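Local atomic coordinates of concanavalin A-like lectin protein kinase family protein (Theobroma cacao, PDB entry 6CTH), a protein that probably transfers phosphate from ATP to protein substrates as the kinase domain of a plant lectin receptor-like kinase, and binds an oxindole inhibitor. Residues R281-I284 / Q285-F289. Numbering follows the deposited sequence.
Sequences RQVI and QVLNF
Gln285 N donates a hydrogen bond to Arg281 O at 3.1 Å, the first of four successive i to i+4 backbone hydrogen bonds in this last part of helix 280-287. The Gln285 side chain runs back along the helix. Its CG sits beside the backbone N (chi1 -63°), which brings CG to 3.3 Å from Arg281 O. Beyond CG the chain is extended, and OE1 comes to 3.9 Å from CG of Arg281. The guanidinium of Arg281 leads away from Gln285.

Val286 N hydrogen-bonds to Gln282 O, and CG2 of Val286 packs against that same oxygen at 3.3 Å. The buried face of this turn meets helix 256-269: Val283 and Val286 both rest on Val265. Leu287 N reaches Val283 O at 2.9 Å, in a nearly straight hydrogen bond (N-H...O 175°). The Leu287 side chain lies next to that of Val283 and points the same way, with CD1 at 3.8 Å from Val283 CG1.

This is the closing helix of the C-terminal lobe of the kinase fold, and it ends in a Schellman motif. Asn288 N still hydrogen-bonds to Ile284 O at 3.1 Å, but Asn288 is the first residue to leave helical geometry. Its side chain runs alongside that of Ile284, and both touch helix 112-132. Phe289, with positive phi (58°), is the C-prime residue. Its N hydrogen-bonds to Val286 O, and its ring makes a cation-pi contact with Lys257.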
loop_
_atom_site.group_PDB
_atom_site.type_symbol
_atom_site.label_atom_id
_atom_site.label_comp_id
_atom_site.label_asym_id
_atom_site.label_seq_id
_atom_site.Cartn_x
_atom_site.Cartn_y
_atom_site.Cartn_z
ATOM N N ARG A 281 -5.377 -13.094 8.699
ATOM C CA ARG A 281 -4.958 -14.491 8.776
ATOM C C ARG A 281 -5.871 -15.417 7.944
ATOM O O ARG A 281 -5.381 -16.310 7.247
ATOM C CB ARG A 281 -4.851 -14.952 10.233
ATOM C CG ARG A 281 -4.224 -16.317 10.361
ATOM C CD ARG A 281 -4.039 -16.740 11.817
ATOM N NE ARG A 281 -3.326 -15.797 12.690
ATOM C CZ ARG A 281 -2.028 -15.747 12.845
ATOM N NH1 ARG A 281 -1.260 -16.485 12.097
ATOM N NH2 ARG A 281 -1.529 -14.877 13.678
ATOM N N GLN A 282 -7.176 -15.163 7.952
ATOM C CA GLN A 282 -8.116 -15.950 7.142
ATOM C C GLN A 282 -7.881 -15.739 5.674
ATOM O O GLN A 282 -7.993 -16.673 4.885
ATOM C CB GLN A 282 -9.556 -15.614 7.484
ATOM C CG GLN A 282 -10.016 -16.062 8.868
ATOM C CD GLN A 282 -11.386 -15.517 9.248
ATOM O OE1 GLN A 282 -11.730 -14.347 9.020
ATOM N NE2 GLN A 282 -12.206 -16.396 9.815
ATOM N N VAL A 283 -7.575 -14.481 5.290
ATOM C CA VAL A 283 -7.225 -14.162 3.921
ATOM C C VAL A 283 -6.031 -14.968 3.453
ATOM O O VAL A 283 -6.063 -15.536 2.374
ATOM C CB VAL A 283 -6.902 -12.629 3.790
ATOM C CG1 VAL A 283 -6.193 -12.300 2.485
ATOM C CG2 VAL A 283 -8.189 -11.820 3.936
ATOM N N ILE A 284 -4.980 -15.033 4.274
ATOM C CA ILE A 284 -3.782 -15.742 3.871
ATOM C C ILE A 284 -4.065 -17.240 3.675
ATOM O O ILE A 284 -3.564 -17.823 2.697
ATOM C CB ILE A 284 -2.618 -15.535 4.867
ATOM C CG1 ILE A 284 -2.156 -14.082 4.836
ATOM C CG2 ILE A 284 -1.435 -16.475 4.591
ATOM C CD1 ILE A 284 -1.366 -13.632 6.041
ATOM N N GLN A 285 -4.879 -17.817 4.557
ATOM C CA GLN A 285 -5.278 -19.227 4.447
ATOM C C GLN A 285 -5.987 -19.469 3.088
ATOM O O GLN A 285 -5.687 -20.443 2.386
ATOM C CB GLN A 285 -6.239 -19.639 5.598
ATOM C CG GLN A 285 -5.714 -19.590 7.027
ATOM C CD GLN A 285 -6.873 -19.580 8.099
ATOM O OE1 GLN A 285 -6.729 -19.062 9.220
ATOM N NE2 GLN A 285 -8.038 -20.177 7.733
ATOM N N VAL A 286 -6.902 -18.568 2.704
ATOM C CA VAL A 286 -7.646 -18.712 1.450
ATOM C C VAL A 286 -6.744 -18.557 0.222
ATOM O O VAL A 286 -6.863 -19.333 -0.745
ATOM C CB VAL A 286 -8.849 -17.768 1.397
ATOM C CG1 VAL A 286 -9.538 -17.811 0.037
ATOM C CG2 VAL A 286 -9.827 -18.123 2.500
ATOM N N LEU A 287 -5.877 -17.534 0.228
ATOM C CA LEU A 287 -4.902 -17.340 -0.842
ATOM C C LEU A 287 -3.976 -18.543 -1.068
ATOM O O LEU A 287 -3.540 -18.777 -2.223
ATOM C CB LEU A 287 -4.020 -16.077 -0.577
ATOM C CG LEU A 287 -4.811 -14.773 -0.748
ATOM C CD1 LEU A 287 -3.972 -13.618 -0.260
ATOM C CD2 LEU A 287 -5.366 -14.507 -2.160
ATOM N N ASN A 288 -3.672 -19.274 0.009
ATOM C CA ASN A 288 -2.840 -20.487 -0.063
ATOM C C ASN A 288 -3.653 -21.759 -0.191
ATOM O O ASN A 288 -3.101 -22.857 -0.025
ATOM C CB ASN A 288 -1.919 -20.566 1.156
ATOM C CG ASN A 288 -0.880 -19.481 1.146
ATOM O OD1 ASN A 288 -1.042 -18.431 1.773
ATOM N ND2 ASN A 288 0.153 -19.678 0.358
ATOM N N PHE A 289 -4.957 -21.637 -0.420
ATOM C CA PHE A 289 -5.837 -22.774 -0.661
ATOM C C PHE A 289 -5.808 -23.762 0.505
ATOM O O PHE A 289 -5.938 -24.977 0.299
ATOM C CB PHE A 289 -5.465 -23.449 -1.984
ATOM C CG PHE A 289 -5.545 -22.530 -3.169
ATOM C CD1 PHE A 289 -6.786 -22.152 -3.680
ATOM C CD2 PHE A 289 -4.385 -22.044 -3.770
ATOM C CE1 PHE A 289 -6.869 -21.288 -4.773
ATOM C CE2 PHE A 289 -4.454 -21.183 -4.850
ATOM C CZ PHE A 289 -5.695 -20.802 -5.348
#